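Local coordinates for protein RNase NGR3 (Nicotiana glutinosa, PDB 1VD3) that probably cleaves single-stranded RNA as a ribonuclease of the T2 family, and binds the nucleotide 2'-UMP in its pocket, at residues F10-Q15 with Q175-V180; Q16-Y21 with D39-G44. One frame throughout, in Å; residues are numbered along the deposited sequence.

Contact 1: F10-Q15 with Q175-V180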
# COMPACT_ATOMS: atom_id res chain seq x y z
N PHE A 10 7.01 -13.83 5.55
CA PHE A 10 6.84 -12.43 5.95
C PHE A 10 5.69 -11.80 5.16
O PHE A 10 5.11 -12.43 4.28
CB PHE A 10 8.12 -11.66 5.66
CG PHE A 10 8.46 -11.57 4.19
CD1 PHE A 10 8.02 -10.49 3.43
CD2 PHE A 10 9.17 -12.59 3.57
CE1 PHE A 10 8.28 -10.44 2.06
CE2 PHE A 10 9.44 -12.54 2.20
CZ PHE A 10 8.99 -11.46 1.44
N PHE A 11 5.38 -10.55 5.49
CA PHE A 11 4.34 -9.81 4.80
C PHE A 11 4.94 -8.65 4.03
O PHE A 11 5.86 -8.00 4.50
CB PHE A 11 3.36 -9.11 5.75
CG PHE A 11 2.43 -10.01 6.48
CD1 PHE A 11 2.72 -10.41 7.78
CD2 PHE A 11 1.21 -10.38 5.92
CE1 PHE A 11 1.81 -11.14 8.53
CE2 PHE A 11 0.29 -11.12 6.66
CZ PHE A 11 0.58 -11.50 7.97
N TYR A 12 4.38 -8.39 2.85
CA TYR A 12 4.77 -7.21 2.11
C TYR A 12 3.61 -6.30 2.51
O TYR A 12 2.45 -6.69 2.36
CB TYR A 12 4.69 -7.44 0.60
CG TYR A 12 5.99 -7.83 -0.04
CD1 TYR A 12 6.02 -8.81 -1.03
CD2 TYR A 12 7.18 -7.20 0.31
CE1 TYR A 12 7.21 -9.15 -1.66
CE2 TYR A 12 8.38 -7.54 -0.31
CZ TYR A 12 8.39 -8.51 -1.30
OH TYR A 12 9.57 -8.85 -1.92
N PHE A 13 3.89 -5.13 3.08
CA PHE A 13 2.83 -4.19 3.41
C PHE A 13 2.96 -3.16 2.29
O PHE A 13 3.96 -2.45 2.19
CB PHE A 13 3.02 -3.55 4.79
CG PHE A 13 2.01 -2.47 5.09
CD1 PHE A 13 0.64 -2.73 4.96
CD2 PHE A 13 2.42 -1.21 5.50
CE1 PHE A 13 -0.30 -1.74 5.23
CE2 PHE A 13 1.48 -0.21 5.77
CZ PHE A 13 0.12 -0.48 5.64
N VAL A 14 1.94 -3.11 1.44
CA VAL A 14 1.95 -2.25 0.27
C VAL A 14 1.01 -1.06 0.37
O VAL A 14 -0.20 -1.21 0.56
CB VAL A 14 1.58 -3.05 -1.00
CG1 VAL A 14 1.87 -2.23 -2.25
CG2 VAL A 14 2.34 -4.39 -1.02
N GLN A 15 1.58 0.13 0.24
CA GLN A 15 0.82 1.36 0.28
C GLN A 15 0.99 2.03 -1.07
O GLN A 15 1.95 1.75 -1.80
CB GLN A 15 1.35 2.29 1.36
CG GLN A 15 1.22 1.75 2.77
CD GLN A 15 1.76 2.71 3.81
OE1 GLN A 15 1.15 3.73 4.10
NE2 GLN A 15 2.92 2.38 4.36
N GLN A 175 3.96 3.09 -5.61
CA GLN A 175 3.70 2.29 -4.42
C GLN A 175 4.95 2.13 -3.56
O GLN A 175 6.08 2.20 -4.05
CB GLN A 175 3.13 0.92 -4.81
CG GLN A 175 1.73 1.03 -5.39
CD GLN A 175 1.02 -0.31 -5.55
OE1 GLN A 175 -0.17 -0.42 -5.27
NE2 GLN A 175 1.75 -1.32 -6.01
N VAL A 176 4.73 1.95 -2.27
CA VAL A 176 5.83 1.79 -1.33
C VAL A 176 5.67 0.47 -0.60
O VAL A 176 4.63 0.21 0.01
CB VAL A 176 5.85 2.93 -0.28
CG1 VAL A 176 7.00 2.71 0.70
CG2 VAL A 176 6.01 4.27 -0.99
N TYR A 177 6.70 -0.37 -0.69
CA TYR A 177 6.67 -1.67 -0.04
C TYR A 177 7.56 -1.70 1.19
O TYR A 177 8.71 -1.28 1.15
CB TYR A 177 7.18 -2.77 -0.99
CG TYR A 177 6.33 -3.02 -2.22
CD1 TYR A 177 6.15 -2.03 -3.18
CD2 TYR A 177 5.78 -4.29 -2.46
CE1 TYR A 177 5.44 -2.28 -4.35
CE2 TYR A 177 5.06 -4.55 -3.62
CZ TYR A 177 4.90 -3.54 -4.57
OH TYR A 177 4.20 -3.77 -5.73
N LEU A 178 7.01 -2.21 2.29
CA LEU A 178 7.74 -2.37 3.54
C LEU A 178 7.43 -3.80 3.98
O LEU A 178 6.39 -4.34 3.60
CB LEU A 178 7.27 -1.37 4.60
CG LEU A 178 7.73 0.08 4.40
CD1 LEU A 178 7.02 0.99 5.39
CD2 LEU A 178 9.24 0.17 4.57
N CYS A 179 8.31 -4.41 4.76
CA CYS A 179 8.06 -5.77 5.22
C CYS A 179 7.69 -5.83 6.69
O CYS A 179 8.19 -5.04 7.49
CB CYS A 179 9.28 -6.65 4.93
SG CYS A 179 9.43 -6.92 3.13
N VAL A 180 6.79 -6.75 7.01
CA VAL A 180 6.33 -6.95 8.38
C VAL A 180 6.54 -8.43 8.71
O VAL A 180 6.39 -9.29 7.84
CB VAL A 180 4.82 -6.61 8.49
CG1 VAL A 180 4.30 -6.94 9.88
CG2 VAL A 180 4.61 -5.13 8.19
O HOH W 1 4.26 0.18 2.77
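Phe-11 and Val-180 begin a ladder of six backbone hydrogen bonds that ties two antiparallel strands together: Phe-11, Phe-13 and Gln-15 trade N-H and C=O with Val-180, Leu-178 and Val-176 respectively. The shortest runs from Phe-13 N to Leu-178 O at 2.7 Å and is nearly straight, 174° at the hydrogen. Some of these acceptors serve twice. Phe-11 O also receives the CA-H of Cys-179, and a water donates to both Phe-13 O (2.7 Å) and Val-176 O (2.8 Å). The same water accepts from Gln-15 NE2 at 3.0 Å, and that amide nitrogen has a second partner in Ser-123 OG.

On the face carrying Tyr-12, Val-14, Tyr-177 and Cys-179, the rings interlock. Tyr-177 turns its edge to one face of Tyr-12 in a T-shaped pair, planes at 89° and centroids 5.8 Å apart; Phe-10 CE1 sits over the opposite face. Val-14 CG1 makes a CH-pi contact 4.0 Å from the Tyr-177 centroid, almost straight above the ring. The sulfur of Cys-179, disulfide-bonded to Cys-190, lies 3.6 Å from Tyr-12 CD2. The polar tips bond outside the pair: Tyr-12 OH to Ile-192 O, Tyr-177 OH and Gln-175 NE2 to Glu-162 OE1, and Gln-175 OE1 to His-43 ND1.

Phe-13 and Val-180, on the other side, pack against helix 109-123. With strand 41-48 along the other edge of 10-16, this is the central antiparallel sheet of the RNase T2 fold, and Tyr-12 belongs to the nucleotide pocket.

Contact 2: Q16-Y21 with D39-G44. With U2P (phosphoric acid mono-[2-(2,4-dioxo-3,4-dihydro-2H-pyrimidin-1-yl)-4-hydroxy-5-hydroxymethyl-tetrahydro-furan-3-yl] ester), chain B.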
# COMPACT_ATOMS: atom_id res chain seq x y z
N GLN A 16 0.05 2.89 -1.44
CA GLN A 16 0.22 3.58 -2.70
C GLN A 16 -0.13 5.05 -2.59
O GLN A 16 -0.78 5.48 -1.62
CB GLN A 16 -0.60 2.93 -3.81
CG GLN A 16 -2.10 3.07 -3.74
CD GLN A 16 -2.75 2.81 -5.09
OE1 GLN A 16 -2.32 1.92 -5.84
NE2 GLN A 16 -3.79 3.56 -5.41
N TRP A 17 0.34 5.81 -3.56
CA TRP A 17 0.09 7.24 -3.61
C TRP A 17 -1.06 7.37 -4.59
O TRP A 17 -0.88 7.22 -5.80
CB TRP A 17 1.33 7.98 -4.14
CG TRP A 17 1.19 9.47 -4.10
CD1 TRP A 17 1.25 10.33 -5.17
CD2 TRP A 17 0.97 10.29 -2.95
NE1 TRP A 17 1.08 11.63 -4.75
CE2 TRP A 17 0.89 11.63 -3.39
CE3 TRP A 17 0.81 10.02 -1.58
CZ2 TRP A 17 0.68 12.70 -2.51
CZ3 TRP A 17 0.60 11.08 -0.70
CH2 TRP A 17 0.54 12.41 -1.18
N PRO A 18 -2.27 7.65 -4.07
CA PRO A 18 -3.48 7.80 -4.88
C PRO A 18 -3.31 8.65 -6.13
O PRO A 18 -3.76 8.27 -7.22
CB PRO A 18 -4.48 8.41 -3.90
CG PRO A 18 -4.06 7.83 -2.60
CD PRO A 18 -2.55 7.97 -2.66
N ALA A 19 -2.67 9.80 -5.98
CA ALA A 19 -2.47 10.71 -7.11
C ALA A 19 -1.83 10.05 -8.32
O ALA A 19 -2.20 10.33 -9.46
CB ALA A 19 -1.62 11.91 -6.67
N SER A 20 -0.86 9.16 -8.08
CA SER A 20 -0.16 8.47 -9.17
C SER A 20 -0.97 7.37 -9.83
O SER A 20 -0.58 6.83 -10.87
CB SER A 20 1.15 7.90 -8.65
OG SER A 20 1.98 8.92 -8.14
N TYR A 21 -2.10 7.03 -9.23
CA TYR A 21 -2.96 6.01 -9.81
C TYR A 21 -4.00 6.74 -10.66
O TYR A 21 -4.57 6.17 -11.60
CB TYR A 21 -3.67 5.22 -8.70
CG TYR A 21 -4.56 4.11 -9.21
CD1 TYR A 21 -4.07 2.81 -9.37
CD2 TYR A 21 -5.90 4.35 -9.55
CE1 TYR A 21 -4.89 1.78 -9.84
CE2 TYR A 21 -6.72 3.34 -10.03
CZ TYR A 21 -6.20 2.05 -10.17
OH TYR A 21 -7.01 1.04 -10.64
N ASP A 39 -2.85 11.54 0.86
CA ASP A 39 -2.00 10.82 1.79
C ASP A 39 -1.85 9.41 1.22
O ASP A 39 -2.63 9.00 0.36
CB ASP A 39 -2.68 10.78 3.17
CG ASP A 39 -1.81 10.16 4.25
OD1 ASP A 39 -0.60 9.94 4.03
OD2 ASP A 39 -2.35 9.90 5.35
N PHE A 40 -0.84 8.68 1.68
CA PHE A 40 -0.65 7.32 1.20
C PHE A 40 -1.78 6.46 1.73
O PHE A 40 -2.18 6.59 2.88
CB PHE A 40 0.70 6.76 1.66
CG PHE A 40 1.87 7.37 0.95
CD1 PHE A 40 2.38 8.60 1.35
CD2 PHE A 40 2.43 6.72 -0.15
CE1 PHE A 40 3.44 9.18 0.65
CE2 PHE A 40 3.48 7.30 -0.85
CZ PHE A 40 3.99 8.53 -0.45
N SER A 41 -2.29 5.60 0.86
CA SER A 41 -3.38 4.70 1.21
C SER A 41 -2.87 3.26 1.19
O SER A 41 -1.80 2.98 0.66
CB SER A 41 -4.52 4.85 0.21
OG SER A 41 -4.09 4.45 -1.08
N ILE A 42 -3.65 2.36 1.76
CA ILE A 42 -3.28 0.95 1.79
C ILE A 42 -3.70 0.24 0.51
O ILE A 42 -4.81 0.44 0.02
CB ILE A 42 -3.96 0.23 2.98
CG1 ILE A 42 -3.49 0.84 4.30
CG2 ILE A 42 -3.68 -1.27 2.92
CD1 ILE A 42 -4.40 0.55 5.47
N HIS A 43 -2.80 -0.57 -0.05
CA HIS A 43 -3.17 -1.37 -1.22
C HIS A 43 -3.47 -2.73 -0.60
O HIS A 43 -4.54 -3.30 -0.83
CB HIS A 43 -2.02 -1.50 -2.24
CG HIS A 43 -2.31 -2.47 -3.35
ND1 HIS A 43 -1.69 -2.39 -4.58
CD2 HIS A 43 -3.13 -3.55 -3.41
CE1 HIS A 43 -2.12 -3.38 -5.35
NE2 HIS A 43 -3.00 -4.09 -4.67
N GLY A 44 -2.53 -3.25 0.19
CA GLY A 44 -2.75 -4.53 0.83
C GLY A 44 -1.64 -5.02 1.73
O GLY A 44 -0.55 -4.46 1.76
O5' U2P B . 1.03 -5.55 -10.17
C5' U2P B . 1.04 -6.92 -9.72
C4' U2P B . -0.27 -7.24 -8.97
O4' U2P B . -0.23 -8.66 -8.49
C1' U2P B . -0.35 -8.86 -6.98
N1 U2P B . 0.86 -9.46 -6.28
C6 U2P B . 2.07 -9.03 -6.77
C5 U2P B . 3.30 -9.29 -6.10
C4 U2P B . 3.25 -10.09 -4.85
O4 U2P B . 4.25 -10.27 -4.16
N3 U2P B . 1.98 -10.63 -4.51
C2 U2P B . 0.75 -10.39 -5.18
O2 U2P B . -0.27 -10.93 -4.82
C2' U2P B . -0.94 -7.49 -6.59
O2' U2P B . -2.39 -7.44 -6.75
P U2P B . -3.48 -8.03 -5.77
O1P U2P B . -4.90 -8.19 -5.93
O2P U2P B . -2.86 -9.12 -4.97
O3P U2P B . -3.57 -6.95 -4.81
C3' U2P B . -0.36 -6.50 -7.61
O3' U2P B . -1.27 -5.35 -7.71
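Trp-17 and Phe-40 meet where the antiparallel pairing of strands 10-16 and 41-48 runs out, in the central sheet of the RNase T2 fold. The last bridge is a hydrogen-bonded pair: Gln-16 N to Ser-41 O at 2.8 Å and Ser-41 N to Gln-16 O at 2.9 Å. Past it the first strand gives way to helix 18-22, and on the partner side Asp-39 and Phe-40 lead into strand 41-48.

The two aromatic side chains cross at about a right angle, but their ring planes are inclined at 47°, so the pair is neither a stack nor edge-to-face. Trp-17 CE3 lies over the centre of the Phe-40 ring, 3.5 Å from Phe-40 CE1. With CG anti to its backbone N (chi1 -175°), the indole is carried across to this ring, and its CZ3 comes to rest 3.5 Å from the carbonyl carbon of Asp-39. Trp-17 NE1 is held by Pro-206 O, which would limit rotation of the indole. Phe-40 also rests on Leu-125 and Leu-129 of helix 125-131; an alanine here would probably open a gap between Leu-125, Leu-129 and the indole, leaving Trp-17 CE3 without the ring it rests on.

Pro-18 approaches from its CD-CG edge, CD standing 3.2 Å from Asp-39 O. Ser-41 OG lies 3.6 Å from Gln-16 CG, a packing contact. The side chain of Asp-39 leaves its backbone pointing away from Trp-17 and Pro-18, and its OD2 forms a salt bridge with Arg-120.

Farther along, His-43 and Gly-44 both face Val-14 in a classic beta bulge. His-43, predicted to be an active-site residue, donates a hydrogen bond from NE2 to the phosphate oxygen O3P of the bound 2'-UMP, which lies near the imidazole plane, 2.9 Å from that nitrogen and bent at the hydrogen (142°).

How the contacts relate
Strand 10-16 passes from contact 1 straight into contact 2, pairing with 171-181 along one edge and 41-48 along the other; the centres of the two contacts are about 12 Å apart, and contact 2 is nested within the chain loop that contact 1 closes. Their main polar junction is His-43. Gln-175 OE1 lies 2.6 Å from His-43 ND1, a probable hydrogen bond that would orient the imidazole, and Val-14 O probably accepts from His-43 N at 2.7 Å. Both contacts supply the 2'-UMP pocket: the side chain of Tyr-12 comes within about 4 Å of the nucleotide from contact 1, and contact 2 supplies the His-43 imidazole. His-96, Lys-100 and His-101, also hydrogen-bonded to the ligand, come from helix 91-102.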